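Side-chain contacts in cobalamin biosynthesis protein CobN (Mycobacterium tuberculosis, PDB 7C6O), which serves as the large, catalytic subunit of cobaltochelatase, which inserts cobalt into the corrin ring precursor during cobalamin biosynthesis: residues Ser394-Leu399 and Asp421-Ala426; Gly410-Val415 and Leu503-Gln508. All coordinates share one frame; numbering follows the deposited sequence.

Contact 1. Residues Ser394-Leu399 and Asp421-Ala426; sequences SAVALL and DALIHA
Val-396 and Leu-423 mark where the two helical segments come nearest, CA to CA 7.5 Å, with the axes passing 9.9 Å apart and their N-to-C directions at 100°, close to perpendicular. At that spacing a single long side chain bridges the gap, and Leu-423 supplies it. With CG anti to its backbone N (chi1 179°) and CD2 in turn extended away from CA, the CD2 methyl is driven straight at the facing helix. It lands among three side chains there. The CB of Ala-395 is 3.8 Å from Leu-423 CD2. Val-396 presents CG2, the branch beside its own backbone N, 3.9 Å from Leu-423 CD2, and the two side chains run alongside, pointing opposite ways. One helical turn on from Ala-395, Leu-399 brings its CD1 to 3.9 Å from the same Leu-423 CD2, the two leucines crossing at a slant. The helices, 391-405 and 420-431, pack beside the large mixed sheet of this part of CobN: Ala-395 also touches Phe-373 of strand 369-373, while Leu-423 reaches Leu-505 of strand 503-507. All four touching residues are buried and purely apolar. The polar groups of helix 420-431 work on another side: the Asp-421 carboxylate is bound through OD2 to Ser-1185 OG and through OD1 to Tyr-1137 N, while His-425 NE2 bonds to Ser-1185 O and its ring meets Trp-1188 edge-to-face.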
ATOM      1  N   SER A 394      15.255  14.592 -10.965  1.00 15.88           N
ATOM      2  CA  SER A 394      14.123  13.982 -11.657  1.00 16.78           C
ATOM      3  C   SER A 394      13.170  15.042 -12.192  1.00 19.92           C
ATOM      4  O   SER A 394      12.638  14.905 -13.301  1.00 20.41           O
ATOM      5  CB  SER A 394      13.384  13.027 -10.719  1.00 17.24           C
ATOM      6  OG  SER A 394      14.227  11.969 -10.296  1.00 17.43           O
ATOM      7  N   ALA A 395      12.933  16.100 -11.413  1.00 19.31           N
ATOM      8  CA  ALA A 395      12.082  17.189 -11.881  1.00 19.09           C
ATOM      9  C   ALA A 395      12.685  17.876 -13.099  1.00 19.71           C
ATOM     10  O   ALA A 395      11.976  18.170 -14.069  1.00 20.05           O
ATOM     11  CB  ALA A 395      11.853  18.196 -10.754  1.00 18.48           C
ATOM     12  N   VAL A 396      13.994  18.143 -13.069  1.00 19.29           N
ATOM     13  CA  VAL A 396      14.655  18.753 -14.221  1.00 20.91           C
ATOM     14  C   VAL A 396      14.500  17.864 -15.448  1.00 20.73           C
ATOM     15  O   VAL A 396      14.114  18.328 -16.529  1.00 17.69           O
ATOM     16  CB  VAL A 396      16.138  19.029 -13.911  1.00 19.93           C
ATOM     17  CG1 VAL A 396      16.901  19.345 -15.193  1.00 18.74           C
ATOM     18  CG2 VAL A 396      16.269  20.175 -12.917  1.00 20.62           C
ATOM     19  N   ALA A 397      14.785  16.568 -15.294  1.00 17.41           N
ATOM     20  CA  ALA A 397      14.710  15.653 -16.429  1.00 16.82           C
ATOM     21  C   ALA A 397      13.290  15.558 -16.968  1.00 17.49           C
ATOM     22  O   ALA A 397      13.083  15.462 -18.183  1.00 17.90           O
ATOM     23  CB  ALA A 397      15.228  14.272 -16.028  1.00 18.58           C
ATOM     24  N   LEU A 398      12.294  15.596 -16.078  1.00 15.29           N
ATOM     25  CA  LEU A 398      10.905  15.574 -16.527  1.00 16.70           C
ATOM     26  C   LEU A 398      10.555  16.852 -17.278  1.00 16.43           C
ATOM     27  O   LEU A 398       9.943  16.805 -18.351  1.00 18.09           O
ATOM     28  CB  LEU A 398       9.968  15.375 -15.335  1.00 17.59           C
ATOM     29  CG  LEU A 398       8.474  15.505 -15.643  1.00 14.58           C
ATOM     30  CD1 LEU A 398       8.028  14.424 -16.618  1.00 14.13           C
ATOM     31  CD2 LEU A 398       7.646  15.453 -14.366  1.00 13.01           C
ATOM     32  N   LEU A 399      10.940  18.007 -16.729  1.00 14.84           N
ATOM     33  CA  LEU A 399      10.626  19.277 -17.379  1.00 17.57           C
ATOM     34  C   LEU A 399      11.324  19.394 -18.728  1.00 16.69           C
ATOM     35  O   LEU A 399      10.752  19.926 -19.686  1.00 20.65           O
ATOM     36  CB  LEU A 399      11.010  20.437 -16.461  1.00 16.40           C
ATOM     37  CG  LEU A 399      10.193  20.477 -15.167  1.00 18.28           C
ATOM     38  CD1 LEU A 399      10.700  21.527 -14.189  1.00 19.01           C
ATOM     39  CD2 LEU A 399       8.738  20.705 -15.490  1.00 20.14           C
ATOM     40  N   ASP A 421      19.739  21.823  -8.301  1.00 14.88           N
ATOM     41  CA  ASP A 421      19.838  22.743  -7.170  1.00 18.40           C
ATOM     42  C   ASP A 421      19.203  24.090  -7.495  1.00 20.29           C
ATOM     43  O   ASP A 421      18.491  24.664  -6.664  1.00 19.08           O
ATOM     44  CB  ASP A 421      21.299  22.938  -6.766  1.00 19.23           C
ATOM     45  CG  ASP A 421      21.850  21.774  -5.966  1.00 21.25           C
ATOM     46  OD1 ASP A 421      21.130  20.768  -5.790  1.00 19.27           O
ATOM     47  OD2 ASP A 421      23.010  21.872  -5.510  1.00 19.71           O
ATOM     48  N   ALA A 422      19.459  24.612  -8.696  1.00 19.00           N
ATOM     49  CA  ALA A 422      18.884  25.898  -9.078  1.00 19.73           C
ATOM     50  C   ALA A 422      17.363  25.836  -9.093  1.00 19.53           C
ATOM     51  O   ALA A 422      16.691  26.774  -8.646  1.00 18.78           O
ATOM     52  CB  ALA A 422      19.415  26.326 -10.445  1.00 19.71           C
ATOM     53  N   LEU A 423      16.803  24.735  -9.597  1.00 16.60           N
ATOM     54  CA  LEU A 423      15.352  24.593  -9.640  1.00 19.49           C
ATOM     55  C   LEU A 423      14.765  24.542  -8.237  1.00 19.79           C
ATOM     56  O   LEU A 423      13.824  25.276  -7.917  1.00 18.08           O
ATOM     57  CB  LEU A 423      14.967  23.341 -10.426  1.00 20.95           C
ATOM     58  CG  LEU A 423      13.462  23.076 -10.524  1.00 19.53           C
ATOM     59  CD1 LEU A 423      12.773  24.200 -11.291  1.00 19.75           C
ATOM     60  CD2 LEU A 423      13.182  21.725 -11.168  1.00 18.38           C
ATOM     61  N   ILE A 424      15.314  23.676  -7.380  1.00 17.83           N
ATOM     62  CA  ILE A 424      14.729  23.502  -6.058  1.00 17.35           C
ATOM     63  C   ILE A 424      14.953  24.744  -5.202  1.00 20.35           C
ATOM     64  O   ILE A 424      14.089  25.109  -4.395  1.00 20.98           O
ATOM     65  CB  ILE A 424      15.279  22.221  -5.392  1.00 18.82           C
ATOM     66  CG1 ILE A 424      14.342  21.757  -4.276  1.00 21.77           C
ATOM     67  CG2 ILE A 424      16.701  22.416  -4.875  1.00 22.41           C
ATOM     68  CD1 ILE A 424      13.020  21.226  -4.790  1.00 21.94           C
ATOM     69  N   HIS A 425      16.089  25.428  -5.373  1.00 19.99           N
ATOM     70  CA  HIS A 425      16.304  26.677  -4.647  1.00 22.42           C
ATOM     71  C   HIS A 425      15.296  27.734  -5.073  1.00 21.49           C
ATOM     72  O   HIS A 425      14.794  28.497  -4.240  1.00 22.92           O
ATOM     73  CB  HIS A 425      17.729  27.185  -4.863  1.00 23.93           C
ATOM     74  CG  HIS A 425      18.780  26.331  -4.227  1.00 25.34           C
ATOM     75  ND1 HIS A 425      20.122  26.640  -4.283  1.00 25.23           N
ATOM     76  CD2 HIS A 425      18.689  25.176  -3.526  1.00 24.17           C
ATOM     77  CE1 HIS A 425      20.812  25.714  -3.640  1.00 26.01           C
ATOM     78  NE2 HIS A 425      19.966  24.813  -3.173  1.00 25.24           N
ATOM     79  N   ALA A 426      14.990  27.794  -6.372  1.00 19.92           N
ATOM     80  CA  ALA A 426      13.991  28.741  -6.853  1.00 20.65           C
ATOM     81  C   ALA A 426      12.617  28.433  -6.272  1.00 23.25           C
ATOM     82  O   ALA A 426      11.849  29.348  -5.952  1.00 24.98           O
ATOM     83  CB  ALA A 426      13.945  28.723  -8.381  1.00 19.36           C
TER

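Contact 2. Residues Gly410-Val415 and Leu503-Gln508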
ATOM      1  N   GLY A 410       8.079  27.389 -19.779  1.00 26.53           N
ATOM      2  CA  GLY A 410       8.616  28.674 -19.377  1.00 27.71           C
ATOM      3  C   GLY A 410      10.131  28.649 -19.269  1.00 30.67           C
ATOM      4  O   GLY A 410      10.822  27.891 -19.956  1.00 31.59           O
ATOM      5  N   ASP A 411      10.662  29.496 -18.384  1.00 29.74           N
ATOM      6  CA  ASP A 411      12.106  29.567 -18.184  1.00 32.76           C
ATOM      7  C   ASP A 411      12.447  29.295 -16.724  1.00 30.62           C
ATOM      8  O   ASP A 411      12.953  30.174 -16.018  1.00 32.02           O
ATOM      9  CB  ASP A 411      12.644  30.930 -18.630  1.00 36.81           C
ATOM     10  CG  ASP A 411      14.154  31.010 -18.568  1.00 43.08           C
ATOM     11  OD1 ASP A 411      14.814  30.023 -18.954  1.00 44.35           O
ATOM     12  OD2 ASP A 411      14.676  32.063 -18.148  1.00 47.10           O
ATOM     13  N   LEU A 412      12.144  28.090 -16.258  1.00 28.27           N
ATOM     14  CA  LEU A 412      12.421  27.740 -14.874  1.00 27.64           C
ATOM     15  C   LEU A 412      13.926  27.610 -14.657  1.00 28.81           C
ATOM     16  O   LEU A 412      14.623  27.016 -15.486  1.00 29.88           O
ATOM     17  CB  LEU A 412      11.723  26.433 -14.507  1.00 27.01           C
ATOM     18  CG  LEU A 412      10.198  26.518 -14.475  1.00 26.83           C
ATOM     19  CD1 LEU A 412       9.571  25.137 -14.571  1.00 26.77           C
ATOM     20  CD2 LEU A 412       9.746  27.223 -13.210  1.00 26.38           C
ATOM     21  N   PRO A 413      14.454  28.159 -13.564  1.00 27.91           N
ATOM     22  CA  PRO A 413      15.888  28.017 -13.294  1.00 27.87           C
ATOM     23  C   PRO A 413      16.265  26.550 -13.168  1.00 29.44           C
ATOM     24  O   PRO A 413      15.524  25.745 -12.602  1.00 30.63           O
ATOM     25  CB  PRO A 413      16.079  28.766 -11.970  1.00 27.01           C
ATOM     26  CG  PRO A 413      14.887  29.668 -11.858  1.00 27.15           C
ATOM     27  CD  PRO A 413      13.765  28.927 -12.515  1.00 27.23           C
ATOM     28  N   GLY A 414      17.418  26.202 -13.733  1.00 27.50           N
ATOM     29  CA  GLY A 414      17.925  24.854 -13.672  1.00 27.12           C
ATOM     30  C   GLY A 414      17.423  23.926 -14.757  1.00 26.90           C
ATOM     31  O   GLY A 414      18.039  22.881 -14.986  1.00 27.90           O
ATOM     32  N   VAL A 415      16.320  24.260 -15.425  1.00 24.34           N
ATOM     33  CA  VAL A 415      15.830  23.408 -16.505  1.00 24.31           C
ATOM     34  C   VAL A 415      16.732  23.539 -17.725  1.00 28.59           C
ATOM     35  O   VAL A 415      17.269  22.548 -18.235  1.00 27.58           O
ATOM     36  CB  VAL A 415      14.368  23.745 -16.845  1.00 25.31           C
ATOM     37  CG1 VAL A 415      13.909  22.950 -18.059  1.00 24.65           C
ATOM     38  CG2 VAL A 415      13.474  23.459 -15.651  1.00 25.09           C
ATOM     39  N   LEU A 503       2.974  25.740 -16.705  1.00 18.60           N
ATOM     40  CA  LEU A 503       3.339  24.902 -15.577  1.00 19.67           C
ATOM     41  C   LEU A 503       3.251  25.697 -14.284  1.00 21.40           C
ATOM     42  O   LEU A 503       3.495  26.905 -14.260  1.00 21.53           O
ATOM     43  CB  LEU A 503       4.759  24.358 -15.730  1.00 21.97           C
ATOM     44  CG  LEU A 503       4.975  22.989 -16.364  1.00 29.07           C
ATOM     45  CD1 LEU A 503       4.125  22.786 -17.599  1.00 27.20           C
ATOM     46  CD2 LEU A 503       6.425  22.893 -16.723  1.00 35.66           C
ATOM     47  N   VAL A 504       2.909  25.004 -13.204  1.00 21.72           N
ATOM     48  CA  VAL A 504       3.039  25.554 -11.863  1.00 19.82           C
ATOM     49  C   VAL A 504       3.749  24.520 -11.002  1.00 18.70           C
ATOM     50  O   VAL A 504       3.386  23.338 -11.009  1.00 17.54           O
ATOM     51  CB  VAL A 504       1.677  25.957 -11.254  1.00 22.73           C
ATOM     52  CG1 VAL A 504       0.715  24.784 -11.209  1.00 22.02           C
ATOM     53  CG2 VAL A 504       1.874  26.537  -9.860  1.00 26.14           C
ATOM     54  N   LEU A 505       4.794  24.955 -10.309  1.00 19.28           N
ATOM     55  CA  LEU A 505       5.499  24.131  -9.339  1.00 16.46           C
ATOM     56  C   LEU A 505       5.113  24.626  -7.953  1.00 18.29           C
ATOM     57  O   LEU A 505       5.255  25.816  -7.655  1.00 17.64           O
ATOM     58  CB  LEU A 505       7.015  24.195  -9.547  1.00 15.86           C
ATOM     59  CG  LEU A 505       7.608  23.247 -10.598  1.00 17.92           C
ATOM     60  CD1 LEU A 505       7.116  23.574 -12.005  1.00 18.79           C
ATOM     61  CD2 LEU A 505       9.133  23.260 -10.542  1.00 18.56           C
ATOM     62  N   MET A 506       4.608  23.720  -7.121  1.00 19.56           N
ATOM     63  CA  MET A 506       4.056  24.094  -5.830  1.00 18.62           C
ATOM     64  C   MET A 506       4.533  23.118  -4.768  1.00 18.94           C
ATOM     65  O   MET A 506       4.552  21.905  -4.988  1.00 17.08           O
ATOM     66  CB  MET A 506       2.519  24.116  -5.868  1.00 20.38           C
ATOM     67  CG  MET A 506       1.861  24.526  -4.557  1.00 24.20           C
ATOM     68  SD  MET A 506       0.056  24.477  -4.631  1.00 27.33           S
ATOM     69  CE  MET A 506      -0.271  25.874  -5.694  1.00 30.03           C
ATOM     70  N   VAL A 507       4.926  23.653  -3.622  1.00 17.23           N
ATOM     71  CA  VAL A 507       5.164  22.821  -2.453  1.00 16.53           C
ATOM     72  C   VAL A 507       3.815  22.457  -1.852  1.00 15.53           C
ATOM     73  O   VAL A 507       2.952  23.322  -1.670  1.00 15.00           O
ATOM     74  CB  VAL A 507       6.053  23.547  -1.434  1.00 18.67           C
ATOM     75  CG1 VAL A 507       6.276  22.664  -0.224  1.00 16.94           C
ATOM     76  CG2 VAL A 507       7.377  23.937  -2.070  1.00 20.89           C
ATOM     77  N   GLN A 508       3.622  21.174  -1.574  1.00 14.55           N
ATOM     78  CA  GLN A 508       2.369  20.716  -0.988  1.00 14.83           C
ATOM     79  C   GLN A 508       2.087  21.499   0.292  1.00 16.14           C
ATOM     80  O   GLN A 508       2.998  21.684   1.111  1.00 17.00           O
ATOM     81  CB  GLN A 508       2.444  19.220  -0.698  1.00 16.07           C
ATOM     82  CG  GLN A 508       1.104  18.556  -0.465  1.00 16.58           C
ATOM     83  CD  GLN A 508       1.218  17.049  -0.404  1.00 19.62           C
ATOM     84  OE1 GLN A 508       2.108  16.511   0.255  1.00 18.31           O
ATOM     85  NE2 GLN A 508       0.318  16.356  -1.099  1.00 17.45           N
TER
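Leu-412 and Leu-505 meet tip to tip, CD1 to CD1, at 3.9 Å. Leu-412 comes from the loop between helices 391-405 and 420-431; its CG lies beside the backbone N, opposite the carbonyl carbon (chi1 -67°), and CD1 extends on from there toward the strand. Its second partner is looser: Leu-412 CD1 stands 4.4 Å from Leu-503 CD2. Leu-503 and Leu-505, two apart on strand 503-507, both have CB turned toward the loop, as strand alternation requires, while Val-504 between them points away. Leu-399, Leu-498 and Ala-500 also touch Leu-412, so helix and neighbouring strand close in on it as well. The loop is shaped just past the leucine by a type II beta turn over residues 412-415, with Val-415 N bonded to Leu-412 O at 3.2 Å. Pro-413 and Gly-414 fill the two central positions, and the positive phi of Gly-414 (86°) is what this turn asks of its third residue. Val-415 O is held further by Gln-400 NE2 of the helix. On the other side, backbone bonds fix strand 503-507 in the sheet, Val-504 to Val-369 and Leu-371, and Leu-505 to Leu-498. Since only methyl groups meet across this buried contact, the attraction is dispersive and hydrophobic, without directional bonds; the turn and the sheet's backbone bonds set where the leucines lie.

Overall arrangement
From the N-terminal side, the chain leaves strand 369-373, runs through helix 391-405, passes the loop 410-415 and enters helix 420-431; contact 1 closes the pair of helices and the loop between them over 21 residues. Contact 2 starts inside that loop and spans 87 residues to strand 503-507, so the two closures cross. Their centres lie about 7 Å apart and they touch directly. The turn of the loop packs against both helices: Pro-413 O is 3.3 Å from Leu-423 CB, and Gly-414 O is 3.7 Å from Val-396 CG1. Leu-399 also packs on Leu-503. Together the contacts join two helices and their connection to the mixed sheet.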